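Local coordinates for D-3-phosphoglycerate dehydrogenase-related protein (Vibrio cholerae, PDB 4S1V) that probably catalyses the NAD-dependent oxidation of 3-phosphoglycerate, as a member of the D-isomer-specific 2-hydroxyacid dehydrogenase family, at residues 263-267 and 268-272; 290-294 and 295-299; 301-304 and 305-308. All coordinates share one frame; numbering follows the deposited sequence.

Contact 1: residues 263-267 and 268-272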
loop_
_atom_site.group_PDB
_atom_site.type_symbol
_atom_site.label_atom_id
_atom_site.label_comp_id
_atom_site.label_asym_id
_atom_site.label_seq_id
_atom_site.Cartn_x
_atom_site.Cartn_y
_atom_site.Cartn_z
ATOM N N ASP C 263 -6.088 4.135 -22.662
ATOM C CA ASP C 263 -5.583 5.472 -22.969
ATOM C C ASP C 263 -6.757 6.425 -23.134
ATOM O O ASP C 263 -6.591 7.643 -23.203
ATOM C CB ASP C 263 -4.768 5.420 -24.275
ATOM C CG ASP C 263 -3.843 6.622 -24.451
ATOM O OD1 ASP C 263 -3.237 7.061 -23.453
ATOM O OD2 ASP C 263 -3.708 7.130 -25.591
ATOM N N VAL C 264 -7.950 5.845 -23.191
ATOM C CA VAL C 264 -9.143 6.524 -23.675
ATOM C C VAL C 264 -10.355 6.215 -22.789
ATOM O O VAL C 264 -10.413 5.162 -22.148
ATOM C CB VAL C 264 -9.436 6.144 -25.147
ATOM C CG1 VAL C 264 -8.377 6.735 -26.066
ATOM C CG2 VAL C 264 -9.500 4.632 -25.316
ATOM N N TYR C 265 -11.306 7.151 -22.748
ATOM C CA TYR C 265 -12.420 7.123 -21.792
ATOM C C TYR C 265 -13.677 7.727 -22.410
ATOM O O TYR C 265 -13.598 8.490 -23.380
ATOM C CB TYR C 265 -12.052 7.883 -20.503
ATOM C CG TYR C 265 -10.666 7.533 -19.978
ATOM C CD1 TYR C 265 -9.541 8.204 -20.447
ATOM C CD2 TYR C 265 -10.484 6.503 -19.046
ATOM C CE1 TYR C 265 -8.280 7.884 -19.997
ATOM C CE2 TYR C 265 -9.218 6.181 -18.583
ATOM C CZ TYR C 265 -8.127 6.877 -19.069
ATOM O OH TYR C 265 -6.867 6.574 -18.635
ATOM N N GLU C 266 -14.833 7.387 -21.853
ATOM C CA GLU C 266 -16.109 7.911 -22.356
ATOM C C GLU C 266 -16.195 9.430 -22.282
ATOM O O GLU C 266 -16.703 10.077 -23.200
ATOM C CB GLU C 266 -17.289 7.269 -21.632
ATOM C CG GLU C 266 -17.743 5.968 -22.276
ATOM C CD GLU C 266 -19.199 5.635 -21.978
ATOM O OE1 GLU C 266 -19.874 6.421 -21.278
ATOM O OE2 GLU C 266 -19.668 4.577 -22.448
ATOM N N ASN C 267 -15.686 9.991 -21.192
ATOM C CA ASN C 267 -15.565 11.430 -21.054
ATOM C C ASN C 267 -14.138 11.816 -20.703
ATOM O O ASN C 267 -13.575 11.349 -19.708
ATOM C CB ASN C 267 -16.543 11.969 -20.004
ATOM C CG ASN C 267 -17.995 11.694 -20.359
ATOM O OD1 ASN C 267 -18.774 11.270 -19.508
ATOM N ND2 ASN C 267 -18.367 11.934 -21.619
ATOM N N GLU C 268 -13.557 12.651 -21.549
ATOM C CA GLU C 268 -12.207 13.144 -21.344
ATOM C C GLU C 268 -12.248 14.665 -21.239
ATOM O O GLU C 268 -12.964 15.304 -21.997
ATOM C CB GLU C 268 -11.293 12.696 -22.486
ATOM C CG GLU C 268 -11.042 11.195 -22.483
ATOM C CD GLU C 268 -10.328 10.682 -23.726
ATOM O OE1 GLU C 268 -9.597 11.458 -24.389
ATOM O OE2 GLU C 268 -10.491 9.477 -24.015
ATOM N N PRO C 269 -11.520 15.250 -20.268
ATOM C CA PRO C 269 -10.736 14.653 -19.179
ATOM C C PRO C 269 -11.523 13.653 -18.334
ATOM O O PRO C 269 -12.680 13.901 -18.012
ATOM C CB PRO C 269 -10.390 15.859 -18.308
ATOM C CG PRO C 269 -10.346 17.003 -19.256
ATOM C CD PRO C 269 -11.430 16.724 -20.256
ATOM N N ALA C 270 -10.895 12.533 -17.991
ATOM C CA ALA C 270 -11.481 11.572 -17.057
ATOM C C ALA C 270 -10.906 11.841 -15.671
ATOM O O ALA C 270 -9.695 11.935 -15.507
ATOM C CB ALA C 270 -11.184 10.151 -17.496
ATOM N N LEU C 271 -11.782 11.969 -14.682
ATOM C CA LEU C 271 -11.383 12.402 -13.344
ATOM C C LEU C 271 -11.649 11.345 -12.280
ATOM O O LEU C 271 -12.600 10.568 -12.400
ATOM C CB LEU C 271 -12.106 13.702 -12.972
ATOM C CG LEU C 271 -11.731 14.981 -13.724
ATOM C CD1 LEU C 271 -12.480 16.167 -13.131
ATOM C CD2 LEU C 271 -10.227 15.228 -13.700
ATOM N N PRO C 272 -10.812 11.315 -11.227
ATOM C CA PRO C 272 -11.042 10.410 -10.100
ATOM C C PRO C 272 -12.385 10.682 -9.450
ATOM O O PRO C 272 -12.870 11.814 -9.486
ATOM C CB PRO C 272 -9.915 10.763 -9.122
ATOM C CG PRO C 272 -8.869 11.410 -9.950
ATOM C CD PRO C 272 -9.599 12.132 -11.037
#
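Glu268 doubles back on its own chain and puts its carboxylate against the backbone of Tyr265, closing a short loop three residues round. The evidence is one bond: Tyr265 N donates to Glu268 OE2 at 2.8 Å with an N-H...acceptor angle of 151°, meeting the anti lone pair, the one turned away from OE1. The side chain gets there by starting beside its backbone N (chi1 -69°) and then running out extended, so that OE2 also comes to 3.3 Å from Val264 CA.

The Tyr265 ring stands almost upright to this carboxylate, the two planes being 80° apart, and Glu268 CG lies at the ring edge in its plane. One ring face receives Ala270 CB, which sits 4.0 Å from the centroid, a CH-pi contact displaced toward the rim; its nearest ring atom is CG, 3.6 Å from Ala270 CB. Asn267 takes part through its backbone, its O reaching 3.4 Å from Ala270 CA, while the end of its side chain leads away. The peptide between Glu268 and Pro269 is cis, and the chain beyond it carries Ala270 over the ring.

This loop follows strand 259-262 of the Rossmann-type domain. Tyr265 OH is hydrogen-bonded to Ala286 O, and Leu128 and Trp133 of the second subunit pack on Tyr265 and Glu268 respectively. Glu268 OE1 is hydrogen-bonded to His288 ND1, an arrangement consistent with the glutamate-histidine pair of the active site in this dehydrogenase family. With OE2 held by Tyr265 N and OE1 by His288 ND1, both oxygens are engaged, which would restrict rotation of the carboxylate and keep OE1 turned to the imidazole.

Contact 2: residues 290-294 and 295-299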
loop_
_atom_site.group_PDB
_atom_site.type_symbol
_atom_site.label_atom_id
_atom_site.label_comp_id
_atom_site.label_asym_id
_atom_site.label_seq_id
_atom_site.Cartn_x
_atom_site.Cartn_y
_atom_site.Cartn_z
ATOM N N GLY C 290 -1.557 8.600 -26.610
ATOM C CA GLY C 290 -1.199 8.044 -27.926
ATOM C C GLY C 290 -0.522 9.051 -28.847
ATOM O O GLY C 290 0.640 8.871 -29.244
ATOM N N TYR C 291 -1.235 10.130 -29.156
ATOM C CA TYR C 291 -0.752 11.121 -30.115
ATOM C C TYR C 291 0.043 12.274 -29.485
ATOM O O TYR C 291 0.560 13.139 -30.192
ATOM C CB TYR C 291 -1.914 11.652 -30.976
ATOM C CG TYR C 291 -3.012 12.377 -30.229
ATOM C CD1 TYR C 291 -2.894 13.737 -29.924
ATOM C CD2 TYR C 291 -4.181 11.722 -29.856
ATOM C CE1 TYR C 291 -3.886 14.415 -29.241
ATOM C CE2 TYR C 291 -5.193 12.398 -29.185
ATOM C CZ TYR C 291 -5.034 13.745 -28.883
ATOM O OH TYR C 291 -6.021 14.437 -28.224
ATOM N N VAL C 292 0.148 12.271 -28.161
ATOM C CA VAL C 292 0.764 13.372 -27.421
ATOM C C VAL C 292 2.267 13.112 -27.320
ATOM O O VAL C 292 2.726 12.402 -26.430
ATOM C CB VAL C 292 0.117 13.531 -26.027
ATOM C CG1 VAL C 292 0.678 14.747 -25.292
ATOM C CG2 VAL C 292 -1.397 13.654 -26.171
ATOM N N GLU C 293 3.018 13.700 -28.247
ATOM C CA GLU C 293 4.427 13.373 -28.442
ATOM C C GLU C 293 5.077 14.471 -29.292
ATOM O O GLU C 293 4.397 15.103 -30.109
ATOM C CB GLU C 293 4.528 11.995 -29.110
ATOM C CG GLU C 293 5.932 11.430 -29.278
ATOM C CD GLU C 293 6.555 11.839 -30.602
ATOM O OE1 GLU C 293 5.859 11.805 -31.643
ATOM O OE2 GLU C 293 7.743 12.199 -30.600
ATOM N N LYS C 294 6.372 14.719 -29.077
ATOM C CA LYS C 294 7.096 15.810 -29.766
ATOM C C LYS C 294 6.918 15.803 -31.290
ATOM O O LYS C 294 6.304 16.724 -31.849
ATOM C CB LYS C 294 8.590 15.811 -29.385
ATOM C CG LYS C 294 9.385 17.024 -29.881
ATOM C CD LYS C 294 9.054 18.282 -29.085
ATOM C CE LYS C 294 10.039 19.416 -29.334
ATOM N NZ LYS C 294 9.853 20.076 -30.659
ATOM N N ASN C 295 7.442 14.762 -31.946
ATOM C CA ASN C 295 7.348 14.604 -33.403
ATOM C C ASN C 295 5.915 14.619 -33.927
ATOM O O ASN C 295 5.611 15.308 -34.898
ATOM C CB ASN C 295 8.052 13.317 -33.864
ATOM C CG ASN C 295 9.501 13.253 -33.423
ATOM O OD1 ASN C 295 10.277 14.185 -33.645
ATOM N ND2 ASN C 295 9.875 12.147 -32.787
ATOM N N SER C 296 5.044 13.850 -33.277
ATOM C CA SER C 296 3.607 13.852 -33.580
ATOM C C SER C 296 2.975 15.265 -33.558
ATOM O O SER C 296 2.281 15.655 -34.503
ATOM C CB SER C 296 2.876 12.911 -32.620
ATOM O OG SER C 296 1.501 12.832 -32.938
ATOM N N TYR C 297 3.230 16.018 -32.490
ATOM C CA TYR C 297 2.779 17.415 -32.385
ATOM C C TYR C 297 3.373 18.332 -33.459
ATOM O O TYR C 297 2.686 19.235 -33.947
ATOM C CB TYR C 297 3.077 17.993 -30.997
ATOM C CG TYR C 297 1.922 17.938 -29.999
ATOM C CD1 TYR C 297 1.067 16.829 -29.932
ATOM C CD2 TYR C 297 1.712 18.989 -29.093
ATOM C CE1 TYR C 297 0.019 16.782 -29.011
ATOM C CE2 TYR C 297 0.680 18.946 -28.164
ATOM C CZ TYR C 297 -0.166 17.842 -28.122
ATOM O OH TYR C 297 -1.199 17.796 -27.202
ATOM N N GLU C 298 4.637 18.118 -33.829
ATOM C CA GLU C 298 5.225 18.939 -34.893
ATOM C C GLU C 298 4.475 18.710 -36.210
ATOM O O GLU C 298 4.168 19.671 -36.927
ATOM C CB GLU C 298 6.734 18.710 -35.065
ATOM C CG GLU C 298 7.621 19.250 -33.947
ATOM C CD GLU C 298 7.749 20.771 -33.897
ATOM O OE1 GLU C 298 7.100 21.493 -34.684
ATOM O OE2 GLU C 298 8.521 21.253 -33.044
ATOM N N ILE C 299 4.158 17.443 -36.498
ATOM C CA ILE C 299 3.407 17.069 -37.699
ATOM C C ILE C 299 2.002 17.679 -37.672
ATOM O O ILE C 299 1.585 18.340 -38.630
ATOM C CB ILE C 299 3.354 15.527 -37.861
ATOM C CG1 ILE C 299 4.738 14.983 -38.253
ATOM C CG2 ILE C 299 2.295 15.108 -38.873
ATOM C CD1 ILE C 299 5.005 13.574 -37.764
#
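The Glu293 side chain folds over the first turn of helix 294-312 and overlaps the backbone N-H groups of Asn295 and Ser296, which makes Glu293 the N-cap. Each carboxylate oxygen takes one amide: Ser296 N to Glu293 OE1 at 2.7 Å, nearly straight, and Asn295 N to Glu293 OE2 at 2.9 Å. Both donors approach from above the carboxylate plane rather than within it, by 44° and 52°. CG lies anti to the backbone N (chi1 -175°) and the chain then bends sharply at chi2, which returns the carboxylate to the helix end. A negative group facing this end would be expected to interact well with the helix dipole. The same carboxylate meets the second subunit, where Thr144 N also donates to OE2.

The backbone of Glu293 serves as well, its O accepting from Tyr297 N at 2.8 Å as the first regular helical bond. Tyr297 then reaches back over the preceding loop: its ring edge is turned to Tyr291 O, with CD1 3.7 Å away, and CE1 lies 3.8 Å from Val292 CA. The Val292 and Tyr297 side chains run side by side, pointing the same way, and the edge of the Tyr291 ring meets Tyr297 CE1. Arg57 joins both tyrosines, NE hydrogen-bonded to Tyr291 OH and NH2 weakly to Tyr297 OH.

On another side of the turn, Lys294 and Glu298 run alongside each other one helical turn apart. Glu298 is tied further by Asn18 N and Ala19 N, so its carboxylate joins the helix to an N-terminal loop. The lysine, bent at chi2 and chi4, completes a salt bridge with NZ 3.0 Å from Glu298 OE2.

Contact 3: residues 301-304 and 305-308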
loop_
_atom_site.group_PDB
_atom_site.type_symbol
_atom_site.label_atom_id
_atom_site.label_comp_id
_atom_site.label_asym_id
_atom_site.label_seq_id
_atom_site.Cartn_x
_atom_site.Cartn_y
_atom_site.Cartn_z
ATOM N N PHE C 301 0.706 20.219 -36.017
ATOM C CA PHE C 301 0.613 21.655 -36.038
ATOM C C PHE C 301 1.247 22.276 -37.284
ATOM O O PHE C 301 0.765 23.298 -37.754
ATOM C CB PHE C 301 1.098 22.239 -34.706
ATOM C CG PHE C 301 0.199 21.874 -33.549
ATOM C CD1 PHE C 301 -0.977 22.588 -33.309
ATOM C CD2 PHE C 301 0.491 20.785 -32.736
ATOM C CE1 PHE C 301 -1.820 22.245 -32.261
ATOM C CE2 PHE C 301 -0.350 20.435 -31.683
ATOM C CZ PHE C 301 -1.510 21.165 -31.449
ATOM N N GLN C 302 2.274 21.645 -37.858
ATOM C CA GLN C 302 2.821 22.157 -39.120
ATOM C C GLN C 302 1.744 22.158 -40.196
ATOM O O GLN C 302 1.607 23.129 -40.932
ATOM C CB GLN C 302 4.092 21.414 -39.571
ATOM C CG GLN C 302 3.886 19.996 -40.097
ATOM C CD GLN C 302 5.187 19.211 -40.235
ATOM O OE1 GLN C 302 6.153 19.432 -39.492
ATOM N NE2 GLN C 302 5.208 18.272 -41.184
ATOM N N ALA C 303 0.951 21.093 -40.239
ATOM C CA ALA C 303 -0.102 20.943 -41.242
ATOM C C ALA C 303 -1.313 21.824 -40.924
ATOM O O ALA C 303 -1.865 22.472 -41.819
ATOM C CB ALA C 303 -0.511 19.487 -41.375
ATOM N N ALA C 304 -1.701 21.864 -39.649
ATOM C CA ALA C 304 -2.791 22.732 -39.200
ATOM C C ALA C 304 -2.464 24.208 -39.431
ATOM O O ALA C 304 -3.313 24.961 -39.911
ATOM C CB ALA C 304 -3.129 22.469 -37.737
ATOM N N PHE C 305 -1.235 24.614 -39.104
ATOM C CA PHE C 305 -0.815 26.009 -39.299
ATOM C C PHE C 305 -0.621 26.354 -40.773
ATOM O O PHE C 305 -0.779 27.511 -41.174
ATOM C CB PHE C 305 0.463 26.326 -38.511
ATOM C CG PHE C 305 0.324 26.163 -37.023
ATOM C CD1 PHE C 305 -0.933 26.096 -36.418
ATOM C CD2 PHE C 305 1.455 26.106 -36.215
ATOM C CE1 PHE C 305 -1.054 25.954 -35.046
ATOM C CE2 PHE C 305 1.339 25.978 -34.839
ATOM C CZ PHE C 305 0.086 25.898 -34.256
ATOM N N GLU C 306 -0.272 25.342 -41.567
ATOM C CA GLU C 306 -0.148 25.470 -43.019
ATOM C C GLU C 306 -1.509 25.811 -43.621
ATOM O O GLU C 306 -1.613 26.665 -44.504
ATOM C CB GLU C 306 0.408 24.166 -43.624
ATOM C CG GLU C 306 0.365 24.057 -45.140
ATOM C CD GLU C 306 0.392 22.617 -45.636
ATOM O OE1 GLU C 306 0.938 21.730 -44.942
ATOM O OE2 GLU C 306 -0.147 22.362 -46.733
ATOM N N ASN C 307 -2.554 25.150 -43.129
ATOM C CA ASN C 307 -3.909 25.398 -43.611
ATOM C C ASN C 307 -4.443 26.766 -43.179
ATOM O O ASN C 307 -5.194 27.407 -43.913
ATOM C CB ASN C 307 -4.841 24.267 -43.187
ATOM C CG ASN C 307 -4.625 23.003 -44.000
ATOM O OD1 ASN C 307 -4.203 23.059 -45.159
ATOM N ND2 ASN C 307 -4.920 21.858 -43.400
ATOM N N VAL C 308 -4.027 27.210 -41.998
ATOM C CA VAL C 308 -4.339 28.548 -41.519
ATOM C C VAL C 308 -3.791 29.601 -42.489
ATOM O O VAL C 308 -4.532 30.488 -42.920
ATOM C CB VAL C 308 -3.814 28.783 -40.079
ATOM C CG1 VAL C 308 -3.874 30.258 -39.713
ATOM C CG2 VAL C 308 -4.622 27.963 -39.080
#
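Phe305 lays one face of its ring over the backbone and CB of Phe301, one turn earlier in helix 294-312. Phe301 CB is 4.0 Å from the ring centroid and 22° off the normal, a CH-pi contact placed toward the rim, and Phe301 O also lies over a face, 3.0 Å from Phe305 CG. A second torsion of only -17° turns the ring face toward Phe301 CB and O. The two aromatic rings themselves meet obliquely, their planes 49° apart, with Phe305 CZ 3.6 Å from Phe301 CD1. In the backbone, Phe305 N donates to Phe301 O at 2.7 Å.

Glu306 continues the helical pattern with its N bonded to Gln302 O at 3.0 Å. Its side chain runs extended and ends in a salt bridge to Lys310, one turn further on. Asn307 comes next, its N bonded to Ala303 O at 3.1 Å. Val308 closes the segment: its N donates to Ala304 O at 3.2 Å, and CG2 stands 3.4 Å from that same oxygen. Ala304 O has a further donor in Ser75 OG, which fastens this turn to the neighbouring strand.

Phe305 touches Ile6 and Val52, and Val308 touches Ile4, Val52 and Leu73, so the C-terminal helix packs across strands 3-6, 50-53 and 73-76 of the five-stranded parallel sheet formed by the N-terminal part of the chain.

The three contacts follow one another along the chain, leading from the nucleotide-binding domain onto a helix packed against the sheet of the N-terminal part. Contacts 1 and 2 have centres about 20 Å apart yet touch, through a probable hydrogen bond from Gly290 N to Asp263 OD2 at 2.8 Å; both also meet the second subunit. His288, the partner of Glu268, lies just before contact 2 in sequence, which places the likely active site at this junction. Contact 3 shares helix 294-312 with contact 2, their centres about 14 Å apart, but meets no other subunit. It stays clear of contact 1, with nearest atoms about 14 Å and centres about 27 Å apart.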